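Local coordinates for sulfoquinovosidase (Escherichia coli, PDB 5AEG), which hydrolyses sulfoquinovosyl diacylglycerides and simple sulfoquinovosides such as sulfoquinovosyl glycerol, releasing sulfoquinovose for sulfoglycolysis, at residues F20-H23 against I29-H32; L39-G44 against L107-L112; Q62-L67 against R116-L121. All blocks are in the same frame, centred on the assembly; numbering follows the deposited sequence.

How the interactions relate
All three contacts lie in the N-terminal beta-rich part of the chain, on the same side of its centre and away from the substrate-binding, catalytic and calcium sites, so they concern the architecture of this part, not catalysis. Interaction 1 comes first along the chain, in the hairpin 20-24/27-32, and is closed before the others begin. Interactions 2 and 3 interleave: 39-44, 62-67, 107-112, 116-121. Their centres are about 7 Å apart, and strand 39-49 lies between strands 56-74 and 116-122, so interaction 3 reaches across the strand that interaction 2 uses. Interaction 1 is centred about 17 Å from interaction 3, whose segments it touches, and about 20 Å from interaction 2.

Interaction 1: residues F20-H23 against I29-H32; sequences FTLH and ILTH
Leu-22 faces two residues of the partner strand at once, Ile-29 and Leu-30, which makes this end of the hairpin a classic beta bulge. Leu-22 O takes a hydrogen bond from Ile-29 N at 2.9 Å and a weak one from Leu-30 N at 3.4 Å. Beyond it the antiparallel pairing is regular: Leu-22 N bonds to Leu-30 O at 2.9 Å, and Phe-20 and His-32 are joined by two backbone hydrogen bonds, each N to the other's O. Leu-22, Leu-30, Phe-20 and His-32 share one face of the hairpin. There the two leucines lie side by side, CD2 of Leu-22 3.9 Å from CD1 of Leu-30. Phe-20 holds its CG between its own N and carbonyl carbon (chi1 73°), swinging the ring to the neighbouring strand, one face against His-32 CB, a CH-pi contact 3.8 Å from the centroid. The rings are nearly parallel, at 22°, but so offset that little of one lies over the other. On the other face the methyls Thr-21 CG2 and Thr-31 CG2 touch at 3.7 Å. His-32 NE2 hydrogen-bonds to Thr-68 O, Phe-20 packs on strand 79-85, and strand 9-12 pairs along the other edge of 20-24, the middle strand of three.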
ATOM      1  N   PHE A  20       9.588  26.972 -25.831  1.00 48.49           N
ATOM      2  CA  PHE A  20      10.087  25.616 -26.200  1.00 38.79           C
ATOM      3  C   PHE A  20       9.060  24.481 -25.968  1.00 44.73           C
ATOM      4  O   PHE A  20       8.045  24.708 -25.274  1.00 36.51           O
ATOM      5  CB  PHE A  20      11.440  25.306 -25.552  1.00 39.04           C
ATOM      6  CG  PHE A  20      11.419  25.019 -24.070  1.00 41.81           C
ATOM      7  CD1 PHE A  20      11.018  23.770 -23.584  1.00 46.25           C
ATOM      8  CD2 PHE A  20      11.874  25.957 -23.157  1.00 45.55           C
ATOM      9  CE1 PHE A  20      11.037  23.486 -22.233  1.00 41.15           C
ATOM     10  CE2 PHE A  20      11.891  25.682 -21.804  1.00 43.97           C
ATOM     11  CZ  PHE A  20      11.462  24.445 -21.339  1.00 44.07           C
ATOM     12  N   THR A  21       9.341  23.296 -26.553  1.00 39.30           N
ATOM     13  CA  THR A  21       8.538  22.060 -26.359  1.00 35.86           C
ATOM     14  C   THR A  21       9.477  20.917 -26.277  1.00 38.30           C
ATOM     15  O   THR A  21      10.588  20.994 -26.815  1.00 37.85           O
ATOM     16  CB  THR A  21       7.447  21.784 -27.409  1.00 39.58           C
ATOM     17  OG1 THR A  21       8.010  21.654 -28.714  1.00 43.14           O
ATOM     18  CG2 THR A  21       6.374  22.820 -27.382  1.00 35.05           C
ATOM     19  N   LEU A  22       9.136  19.901 -25.475  1.00 29.19           N
ATOM     20  CA  LEU A  22       9.929  18.732 -25.385  1.00 30.22           C
ATOM     21  C   LEU A  22       8.915  17.577 -25.585  1.00 37.41           C
ATOM     22  O   LEU A  22       7.909  17.489 -24.802  1.00 29.82           O
ATOM     23  CB  LEU A  22      10.599  18.610 -24.044  1.00 32.65           C
ATOM     24  CG  LEU A  22      11.252  17.250 -23.739  1.00 39.01           C
ATOM     25  CD1 LEU A  22      12.471  16.959 -24.624  1.00 41.35           C
ATOM     26  CD2 LEU A  22      11.648  17.182 -22.280  1.00 39.39           C
ATOM     27  N   HIS A  23       9.158  16.742 -26.598  1.00 32.77           N
ATOM     28  CA  HIS A  23       8.384  15.537 -26.834  1.00 33.74           C
ATOM     29  C   HIS A  23       9.335  14.411 -26.491  1.00 33.39           C
ATOM     30  O   HIS A  23      10.553  14.527 -26.640  1.00 35.63           O
ATOM     31  CB  HIS A  23       7.903  15.387 -28.306  1.00 36.85           C
ATOM     32  CG  HIS A  23       6.777  16.280 -28.703  1.00 28.33           C
ATOM     33  ND1 HIS A  23       6.951  17.598 -29.049  1.00 30.69           N
ATOM     34  CD2 HIS A  23       5.463  16.033 -28.842  1.00 33.39           C
ATOM     35  CE1 HIS A  23       5.791  18.127 -29.393  1.00 31.38           C
ATOM     36  NE2 HIS A  23       4.863  17.187 -29.260  1.00 34.06           N
ATOM     37  N   ILE A  29       5.700  16.386 -23.280  1.00 27.02           N
ATOM     38  CA  ILE A  29       6.052  16.395 -21.832  1.00 28.31           C
ATOM     39  C   ILE A  29       6.112  17.804 -21.226  1.00 33.71           C
ATOM     40  O   ILE A  29       5.489  18.027 -20.166  1.00 30.94           O
ATOM     41  CB  ILE A  29       7.371  15.618 -21.561  1.00 30.18           C
ATOM     42  CG1 ILE A  29       7.266  14.114 -21.921  1.00 34.84           C
ATOM     43  CG2 ILE A  29       7.777  15.659 -20.092  1.00 34.12           C
ATOM     44  CD1 ILE A  29       6.180  13.256 -21.262  1.00 36.31           C
ATOM     45  N   LEU A  30       6.809  18.761 -21.903  1.00 29.97           N
ATOM     46  CA  LEU A  30       6.939  20.162 -21.434  1.00 29.42           C
ATOM     47  C   LEU A  30       6.654  21.154 -22.548  1.00 31.44           C
ATOM     48  O   LEU A  30       7.063  20.913 -23.708  1.00 28.48           O
ATOM     49  CB  LEU A  30       8.363  20.433 -20.970  1.00 33.45           C
ATOM     50  CG  LEU A  30       9.014  19.557 -19.936  1.00 36.97           C
ATOM     51  CD1 LEU A  30      10.493  19.886 -19.761  1.00 39.28           C
ATOM     52  CD2 LEU A  30       8.304  19.744 -18.591  1.00 34.93           C
ATOM     53  N   THR A  31       5.903  22.205 -22.243  1.00 31.06           N
ATOM     54  CA  THR A  31       5.799  23.390 -23.095  1.00 36.18           C
ATOM     55  C   THR A  31       5.974  24.585 -22.187  1.00 36.61           C
ATOM     56  O   THR A  31       5.513  24.570 -21.066  1.00 30.96           O
ATOM     57  CB  THR A  31       4.433  23.606 -23.671  1.00 37.86           C
ATOM     58  OG1 THR A  31       3.530  23.679 -22.578  1.00 46.30           O
ATOM     59  CG2 THR A  31       4.061  22.469 -24.475  1.00 44.49           C
ATOM     60  N   HIS A  32       6.651  25.602 -22.689  1.00 29.60           N
ATOM     61  CA  HIS A  32       7.052  26.789 -21.914  1.00 32.12           C
ATOM     62  C   HIS A  32       7.059  27.981 -22.843  1.00 36.52           C
ATOM     63  O   HIS A  32       7.678  27.915 -23.900  1.00 31.34           O
ATOM     64  CB  HIS A  32       8.480  26.645 -21.407  1.00 32.82           C
ATOM     65  CG  HIS A  32       9.004  27.867 -20.724  1.00 36.10           C
ATOM     66  ND1 HIS A  32       8.784  28.124 -19.383  1.00 38.81           N
ATOM     67  CD2 HIS A  32       9.757  28.900 -21.173  1.00 38.26           C
ATOM     68  CE1 HIS A  32       9.353  29.268 -19.040  1.00 35.95           C
ATOM     69  NE2 HIS A  32       9.961  29.755 -20.102  1.00 37.80           N
TER

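Interaction 2: residues L39-G44 against L107-L112; sequences LWIGSG and LQNDNL
Ile-41 and Asn-109 point at each other from facing strands, the branched chain of one against the amide of the other, each reaching into the interior of the beta-rich galactose mutarotase-like domain of this family 31 glycoside hydrolase. No hydrogen bond joins the two segments, and at Ile-41 and Asn-109 the CA atoms stay 7.4 Å apart: the strands face each other through their side chains. Ile-41 places CG1 between its own N and carbonyl carbon (chi1 70°), so that CG2 and CD1 are both presented to the Asn-109 amide, CD1 lying 4.0 Å from Asn-109 CG. The amide nitrogen ND2 comes within 3.7 Å of Ile-41 CB, yet its hydrogen bond goes to His-114 O, in the loop beyond Asn-109, with a weak second one to Arg-116 O.

Two residues earlier on both strands, Leu-39 and Leu-107 run alongside each other, antiparallel, matching methyl to methyl: CD1 of Leu-39 is 4.0 Å from CD1 of Leu-107, and the two CD2 atoms are equally close. At the other end Asp-110 brings OD1 to 4.0 Å from Ile-41 CD1. That OD1 takes a hydrogen bond from Asn-111 N at 2.8 Å and is also hydrogen-bonded to His-114 ND1, while OD2 is met by Ser-90 N. Asn-109 OD1 has no such support: buried by the contact and without a polar partner in the model, it rests 3.3 Å from the methyl Ile-41 CG2.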
ATOM      1  N   LEU A  39       7.559  26.540 -15.130  1.00 21.75           N
ATOM      2  CA  LEU A  39       8.292  26.438 -13.840  1.00 22.81           C
ATOM      3  C   LEU A  39       8.179  27.635 -12.965  1.00 26.48           C
ATOM      4  O   LEU A  39       8.258  28.772 -13.445  1.00 25.02           O
ATOM      5  CB  LEU A  39       9.716  26.051 -14.066  1.00 23.93           C
ATOM      6  CG  LEU A  39      10.707  25.995 -12.932  1.00 24.34           C
ATOM      7  CD1 LEU A  39      10.431  24.821 -11.967  1.00 27.25           C
ATOM      8  CD2 LEU A  39      12.106  25.836 -13.434  1.00 25.30           C
ATOM      9  N   TRP A  40       7.824  27.377 -11.677  1.00 24.66           N
ATOM     10  CA  TRP A  40       7.840  28.366 -10.627  1.00 22.19           C
ATOM     11  C   TRP A  40       8.729  27.837  -9.499  1.00 22.57           C
ATOM     12  O   TRP A  40       8.787  26.631  -9.232  1.00 23.82           O
ATOM     13  CB  TRP A  40       6.425  28.645 -10.031  1.00 25.65           C
ATOM     14  CG  TRP A  40       5.376  29.258 -10.859  1.00 24.83           C
ATOM     15  CD1 TRP A  40       4.839  30.453 -10.671  1.00 24.25           C
ATOM     16  CD2 TRP A  40       4.693  28.675 -11.983  1.00 25.35           C
ATOM     17  NE1 TRP A  40       3.836  30.693 -11.568  1.00 24.77           N
ATOM     18  CE2 TRP A  40       3.756  29.628 -12.430  1.00 26.37           C
ATOM     19  CE3 TRP A  40       4.809  27.464 -12.664  1.00 27.88           C
ATOM     20  CZ2 TRP A  40       2.909  29.413 -13.523  1.00 25.13           C
ATOM     21  CZ3 TRP A  40       3.984  27.218 -13.749  1.00 23.70           C
ATOM     22  CH2 TRP A  40       3.009  28.175 -14.151  1.00 27.54           C
ATOM     23  N   ILE A  41       9.489  28.729  -8.853  1.00 22.54           N
ATOM     24  CA  ILE A  41      10.224  28.405  -7.661  1.00 21.94           C
ATOM     25  C   ILE A  41       9.926  29.439  -6.556  1.00 19.96           C
ATOM     26  O   ILE A  41       9.423  30.515  -6.792  1.00 22.88           O
ATOM     27  CB  ILE A  41      11.728  28.235  -7.894  1.00 25.20           C
ATOM     28  CG1 ILE A  41      12.445  29.578  -8.212  1.00 24.89           C
ATOM     29  CG2 ILE A  41      11.949  27.331  -9.090  1.00 28.74           C
ATOM     30  CD1 ILE A  41      13.981  29.461  -8.172  1.00 26.16           C
ATOM     31  N   GLY A  42      10.313  29.106  -5.350  1.00 19.02           N
ATOM     32  CA  GLY A  42      10.074  30.014  -4.258  1.00 21.59           C
ATOM     33  C   GLY A  42      10.470  29.398  -2.949  1.00 18.76           C
ATOM     34  O   GLY A  42      11.356  28.584  -2.874  1.00 23.84           O
ATOM     35  N   SER A  43       9.754  29.759  -1.906  1.00 21.73           N
ATOM     36  CA  SER A  43      10.092  29.259  -0.618  1.00 21.73           C
ATOM     37  C   SER A  43       8.893  29.240   0.328  1.00 24.51           C
ATOM     38  O   SER A  43       7.902  29.943   0.168  1.00 22.88           O
ATOM     39  CB  SER A  43      11.214  30.064   0.070  1.00 24.61           C
ATOM     40  OG  SER A  43      10.704  31.374   0.357  1.00 26.01           O
ATOM     41  N   GLY A  44       9.016  28.363   1.315  1.00 25.50           N
ATOM     42  CA  GLY A  44       7.946  28.259   2.320  1.00 26.29           C
ATOM     43  C   GLY A  44       8.478  27.683   3.590  1.00 25.27           C
ATOM     44  O   GLY A  44       9.605  27.148   3.630  1.00 28.36           O
ATOM     45  N   LEU A 107      16.303  18.999 -11.905  1.00 26.69           N
ATOM     46  CA  LEU A 107      16.050  20.399 -11.632  1.00 29.18           C
ATOM     47  C   LEU A 107      16.851  20.794 -10.417  1.00 29.04           C
ATOM     48  O   LEU A 107      16.812  20.106  -9.394  1.00 25.49           O
ATOM     49  CB  LEU A 107      14.593  20.567 -11.325  1.00 36.02           C
ATOM     50  CG  LEU A 107      13.806  21.572 -12.057  1.00 48.48           C
ATOM     51  CD1 LEU A 107      12.325  21.340 -11.701  1.00 47.55           C
ATOM     52  CD2 LEU A 107      14.319  22.946 -11.677  1.00 51.38           C
ATOM     53  N   GLN A 108      17.565  21.925 -10.487  1.00 27.55           N
ATOM     54  CA  GLN A 108      18.246  22.448  -9.316  1.00 29.44           C
ATOM     55  C   GLN A 108      18.057  23.973  -9.186  1.00 26.90           C
ATOM     56  O   GLN A 108      18.415  24.701 -10.091  1.00 25.39           O
ATOM     57  CB  GLN A 108      19.722  22.019  -9.366  1.00 33.51           C
ATOM     58  CG  GLN A 108      20.626  22.547  -8.238  1.00 34.28           C
ATOM     59  CD  GLN A 108      20.187  22.080  -6.833  1.00 33.83           C
ATOM     60  OE1 GLN A 108      20.329  20.908  -6.473  1.00 37.92           O
ATOM     61  NE2 GLN A 108      19.600  22.997  -6.041  1.00 32.69           N
ATOM     62  N   ASN A 109      17.459  24.441  -8.085  1.00 23.67           N
ATOM     63  CA  ASN A 109      17.201  25.841  -7.883  1.00 25.02           C
ATOM     64  C   ASN A 109      18.577  26.499  -7.553  1.00 23.50           C
ATOM     65  O   ASN A 109      19.478  25.821  -7.032  1.00 22.79           O
ATOM     66  CB  ASN A 109      16.220  26.106  -6.763  1.00 25.23           C
ATOM     67  CG  ASN A 109      14.800  25.738  -7.137  1.00 25.17           C
ATOM     68  OD1 ASN A 109      14.526  25.395  -8.277  1.00 23.02           O
ATOM     69  ND2 ASN A 109      13.874  25.822  -6.155  1.00 26.69           N
ATOM     70  N   ASP A 110      18.676  27.778  -7.871  1.00 27.23           N
ATOM     71  CA  ASP A 110      19.887  28.608  -7.606  1.00 30.07           C
ATOM     72  C   ASP A 110      20.458  28.448  -6.250  1.00 31.01           C
ATOM     73  O   ASP A 110      21.615  28.256  -6.068  1.00 30.41           O
ATOM     74  CB  ASP A 110      19.578  30.114  -7.870  1.00 33.40           C
ATOM     75  CG  ASP A 110      18.273  30.669  -7.143  1.00 37.02           C
ATOM     76  OD1 ASP A 110      17.542  29.888  -6.391  1.00 34.07           O
ATOM     77  OD2 ASP A 110      17.880  31.890  -7.368  1.00 28.01           O
ATOM     78  N   ASN A 111      19.637  28.506  -5.232  1.00 33.79           N
ATOM     79  CA  ASN A 111      20.150  28.162  -3.899  1.00 34.43           C
ATOM     80  C   ASN A 111      19.126  27.412  -3.049  1.00 37.94           C
ATOM     81  O   ASN A 111      17.862  27.487  -3.325  1.00 32.99           O
ATOM     82  CB  ASN A 111      20.611  29.444  -3.222  1.00 35.77           C
ATOM     83  CG  ASN A 111      19.481  30.414  -2.984  1.00 40.94           C
ATOM     84  OD1 ASN A 111      18.652  30.232  -2.086  1.00 43.55           O
ATOM     85  ND2 ASN A 111      19.425  31.439  -3.777  1.00 42.72           N
ATOM     86  N   LEU A 112      19.680  26.812  -1.988  1.00 31.84           N
ATOM     87  CA  LEU A 112      18.956  26.009  -1.004  1.00 40.40           C
ATOM     88  C   LEU A 112      17.814  26.760  -0.374  1.00 33.16           C
ATOM     89  O   LEU A 112      16.866  26.119   0.030  1.00 35.80           O
ATOM     90  CB  LEU A 112      19.867  25.488   0.146  1.00 43.54           C
ATOM     91  CG  LEU A 112      20.753  24.247  -0.032  1.00 53.69           C
ATOM     92  CD1 LEU A 112      21.435  23.925   1.305  1.00 51.31           C
ATOM     93  CD2 LEU A 112      19.990  23.026  -0.540  1.00 57.60           C
TER

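Interaction 3: residues Q62-L67 against R116-L121; sequences QEKIAL and RIWLRL
Lys-64 reaches Trp-118 across strand 39-49, which lies between the two segments and bonds to both, so that even the nearest CA atoms, those of Lys-64 and Arg-116, are 7.7 Å apart and no backbone hydrogen bond joins 62-67 to 116-121. The lysine covers the gap by lying over one face of the indole. With CG anti to the backbone N (chi1 175°) and the chain extended beyond it, Lys-64 runs from the six-membered ring to the five-membered one: CB and CG each come within 3.7 Å of Trp-118 CH2, and CD lies 3.9 Å from CZ2. CE then sits over the middle of the five-membered ring, 3.4 Å from its centroid and 9° off the normal, a close CH-pi contact. NZ follows at 4.1 Å from the same centroid, 14° off the normal, which makes a cation-pi interaction.

This is a side-chain contact between next-but-one strands on one face of a sheet in the galactose mutarotase-like domain, at the protein surface. Trp-40 of the intervening strand touches Trp-118 and offers Lys-64 a second cation-pi partner. With a leucine in place of Trp-118 the flat indole face is gone, and the lysine chain would probably lose its bed and its ammonium group be freer to swing away. At the far rim of the indole, Glu-63 O approaches CH2 near the ring plane, at 3.8 Å. Gln-62 and Glu-63 themselves form a classic beta bulge opposite Ser-43. Like charge also gathers beside the indole, since Lys-64 NZ and Arg-120 NH2 are 5.7 Å apart; the arginine's NE makes a salt bridge with Glu-214, which is likely to ease any repulsion.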
ATOM      1  N   GLN A  62       6.083  31.681   1.425  1.00 27.69           N
ATOM      2  CA  GLN A  62       6.786  32.979   1.476  1.00 26.12           C
ATOM      3  C   GLN A  62       6.822  33.606   0.080  1.00 26.39           C
ATOM      4  O   GLN A  62       6.366  34.734  -0.100  1.00 28.53           O
ATOM      5  CB  GLN A  62       8.146  32.822   2.049  1.00 29.61           C
ATOM      6  CG  GLN A  62       8.120  32.431   3.527  1.00 32.17           C
ATOM      7  CD  GLN A  62       9.484  31.970   4.092  1.00 45.23           C
ATOM      8  OE1 GLN A  62       9.654  32.003   5.298  1.00 52.83           O
ATOM      9  NE2 GLN A  62      10.455  31.531   3.232  1.00 43.60           N
ATOM     10  N   GLU A  63       7.303  32.827  -0.903  1.00 24.24           N
ATOM     11  CA  GLU A  63       7.306  33.259  -2.276  1.00 27.55           C
ATOM     12  C   GLU A  63       6.969  32.177  -3.284  1.00 26.67           C
ATOM     13  O   GLU A  63       7.293  31.007  -3.093  1.00 29.84           O
ATOM     14  CB  GLU A  63       8.702  33.828  -2.620  1.00 28.06           C
ATOM     15  CG  GLU A  63       8.982  35.184  -1.912  1.00 28.63           C
ATOM     16  CD  GLU A  63      10.291  35.826  -2.432  1.00 31.07           C
ATOM     17  OE1 GLU A  63      11.349  35.325  -2.115  1.00 29.40           O
ATOM     18  OE2 GLU A  63      10.222  36.801  -3.192  1.00 27.03           O
ATOM     19  N   LYS A  64       6.398  32.621  -4.402  1.00 23.36           N
ATOM     20  CA  LYS A  64       6.179  31.749  -5.527  1.00 23.98           C
ATOM     21  C   LYS A  64       6.385  32.644  -6.794  1.00 24.14           C
ATOM     22  O   LYS A  64       5.617  33.592  -7.024  1.00 27.35           O
ATOM     23  CB  LYS A  64       4.728  31.181  -5.465  1.00 24.56           C
ATOM     24  CG  LYS A  64       4.383  30.362  -6.657  1.00 23.47           C
ATOM     25  CD  LYS A  64       2.956  29.902  -6.645  1.00 31.04           C
ATOM     26  CE  LYS A  64       2.855  28.675  -7.540  1.00 32.47           C
ATOM     27  NZ  LYS A  64       1.487  28.475  -7.998  1.00 34.95           N
ATOM     28  N   ILE A  65       7.387  32.312  -7.584  1.00 24.42           N
ATOM     29  CA  ILE A  65       7.838  33.197  -8.689  1.00 25.05           C
ATOM     30  C   ILE A  65       7.979  32.398  -9.959  1.00 23.87           C
ATOM     31  O   ILE A  65       8.653  31.369  -9.960  1.00 22.84           O
ATOM     32  CB  ILE A  65       9.249  33.768  -8.386  1.00 27.25           C
ATOM     33  CG1 ILE A  65       9.237  34.464  -7.050  1.00 29.96           C
ATOM     34  CG2 ILE A  65       9.626  34.768  -9.466  1.00 28.79           C
ATOM     35  CD1 ILE A  65      10.575  34.579  -6.387  1.00 31.66           C
ATOM     36  N   ALA A  66       7.369  32.886 -11.020  1.00 24.36           N
ATOM     37  CA  ALA A  66       7.354  32.246 -12.308  1.00 23.70           C
ATOM     38  C   ALA A  66       8.659  32.555 -12.997  1.00 25.90           C
ATOM     39  O   ALA A  66       9.054  33.751 -13.056  1.00 25.76           O
ATOM     40  CB  ALA A  66       6.178  32.794 -13.127  1.00 26.55           C
ATOM     41  N   LEU A  67       9.371  31.509 -13.411  1.00 25.16           N
ATOM     42  CA  LEU A  67      10.622  31.626 -14.142  1.00 26.33           C
ATOM     43  C   LEU A  67      10.279  31.656 -15.626  1.00 26.49           C
ATOM     44  O   LEU A  67      10.318  30.670 -16.331  1.00 24.92           O
ATOM     45  CB  LEU A  67      11.639  30.583 -13.765  1.00 24.80           C
ATOM     46  CG  LEU A  67      11.941  30.462 -12.296  1.00 23.69           C
ATOM     47  CD1 LEU A  67      13.102  29.494 -12.130  1.00 25.20           C
ATOM     48  CD2 LEU A  67      12.293  31.776 -11.635  1.00 26.09           C
ATOM     49  N   ARG A 116      10.922  25.528  -2.629  1.00 22.49           N
ATOM     50  CA  ARG A 116       9.659  25.228  -3.307  1.00 24.70           C
ATOM     51  C   ARG A 116       9.876  25.169  -4.836  1.00 26.25           C
ATOM     52  O   ARG A 116      10.641  25.996  -5.402  1.00 22.55           O
ATOM     53  CB  ARG A 116       8.571  26.240  -3.018  1.00 24.05           C
ATOM     54  CG  ARG A 116       8.201  26.371  -1.534  1.00 25.27           C
ATOM     55  CD  ARG A 116       7.331  25.196  -1.080  1.00 25.23           C
ATOM     56  NE  ARG A 116       7.026  25.179   0.367  1.00 24.47           N
ATOM     57  CZ  ARG A 116       7.777  24.629   1.337  1.00 25.28           C
ATOM     58  NH1 ARG A 116       8.938  24.065   1.124  1.00 25.65           N
ATOM     59  NH2 ARG A 116       7.349  24.717   2.580  1.00 26.09           N
ATOM     60  N   ILE A 117       9.289  24.154  -5.464  1.00 20.16           N
ATOM     61  CA  ILE A 117       9.303  24.035  -6.889  1.00 22.10           C
ATOM     62  C   ILE A 117       7.845  23.716  -7.284  1.00 24.02           C
ATOM     63  O   ILE A 117       7.144  22.891  -6.631  1.00 24.69           O
ATOM     64  CB  ILE A 117      10.260  22.914  -7.401  1.00 20.93           C
ATOM     65  CG1 ILE A 117      11.735  23.219  -7.246  1.00 23.58           C
ATOM     66  CG2 ILE A 117       9.836  22.475  -8.831  1.00 23.62           C
ATOM     67  CD1 ILE A 117      12.631  21.948  -7.174  1.00 24.48           C
ATOM     68  N   TRP A 118       7.374  24.329  -8.359  1.00 18.89           N
ATOM     69  CA  TRP A 118       6.142  23.898  -9.048  1.00 21.11           C
ATOM     70  C   TRP A 118       6.475  23.677 -10.499  1.00 22.92           C
ATOM     71  O   TRP A 118       6.972  24.614 -11.163  1.00 23.43           O
ATOM     72  CB  TRP A 118       5.043  24.921  -8.963  1.00 22.86           C
ATOM     73  CG  TRP A 118       4.567  25.336  -7.620  1.00 25.81           C
ATOM     74  CD1 TRP A 118       3.339  24.971  -7.034  1.00 25.79           C
ATOM     75  CD2 TRP A 118       5.222  26.192  -6.655  1.00 25.10           C
ATOM     76  NE1 TRP A 118       3.238  25.536  -5.797  1.00 27.25           N
ATOM     77  CE2 TRP A 118       4.348  26.304  -5.533  1.00 26.10           C
ATOM     78  CE3 TRP A 118       6.416  26.899  -6.637  1.00 24.06           C
ATOM     79  CZ2 TRP A 118       4.633  27.100  -4.442  1.00 25.12           C
ATOM     80  CZ3 TRP A 118       6.713  27.655  -5.550  1.00 23.54           C
ATOM     81  CH2 TRP A 118       5.816  27.765  -4.452  1.00 28.95           C
ATOM     82  N   LEU A 119       6.253  22.457 -11.022  1.00 21.09           N
ATOM     83  CA  LEU A 119       6.542  22.139 -12.387  1.00 22.36           C
ATOM     84  C   LEU A 119       5.311  21.627 -13.054  1.00 24.79           C
ATOM     85  O   LEU A 119       4.677  20.720 -12.510  1.00 24.08           O
ATOM     86  CB  LEU A 119       7.632  21.087 -12.418  1.00 21.38           C
ATOM     87  CG  LEU A 119       7.992  20.506 -13.799  1.00 25.49           C
ATOM     88  CD1 LEU A 119       8.794  21.508 -14.658  1.00 25.84           C
ATOM     89  CD2 LEU A 119       8.829  19.244 -13.633  1.00 24.86           C
ATOM     90  N   ARG A 120       4.957  22.204 -14.213  1.00 26.62           N
ATOM     91  CA  ARG A 120       3.851  21.727 -15.041  1.00 25.63           C
ATOM     92  C   ARG A 120       4.323  20.833 -16.185  1.00 29.03           C
ATOM     93  O   ARG A 120       5.243  21.143 -16.994  1.00 25.15           O
ATOM     94  CB  ARG A 120       2.909  22.847 -15.548  1.00 25.67           C
ATOM     95  CG  ARG A 120       2.393  23.776 -14.490  1.00 24.93           C
ATOM     96  CD  ARG A 120       1.439  24.803 -15.008  1.00 26.24           C
ATOM     97  NE  ARG A 120       0.800  25.470 -13.898  1.00 27.50           N
ATOM     98  CZ  ARG A 120      -0.086  26.450 -14.066  1.00 30.45           C
ATOM     99  NH1 ARG A 120      -0.386  26.881 -15.268  1.00 32.52           N
ATOM    100  NH2 ARG A 120      -0.658  27.014 -13.039  1.00 30.98           N
ATOM    101  N   LEU A 121       3.666  19.691 -16.260  1.00 25.29           N
ATOM    102  CA  LEU A 121       3.761  18.779 -17.327  1.00 25.04           C
ATOM    103  C   LEU A 121       2.576  18.918 -18.263  1.00 25.41           C
ATOM    104  O   LEU A 121       1.431  19.060 -17.860  1.00 25.29           O
ATOM    105  CB  LEU A 121       3.848  17.314 -16.829  1.00 25.02           C
ATOM    106  CG  LEU A 121       4.916  17.008 -15.782  1.00 26.68           C
ATOM    107  CD1 LEU A 121       4.828  15.526 -15.432  1.00 28.80           C
ATOM    108  CD2 LEU A 121       6.295  17.324 -16.283  1.00 28.04           C
TER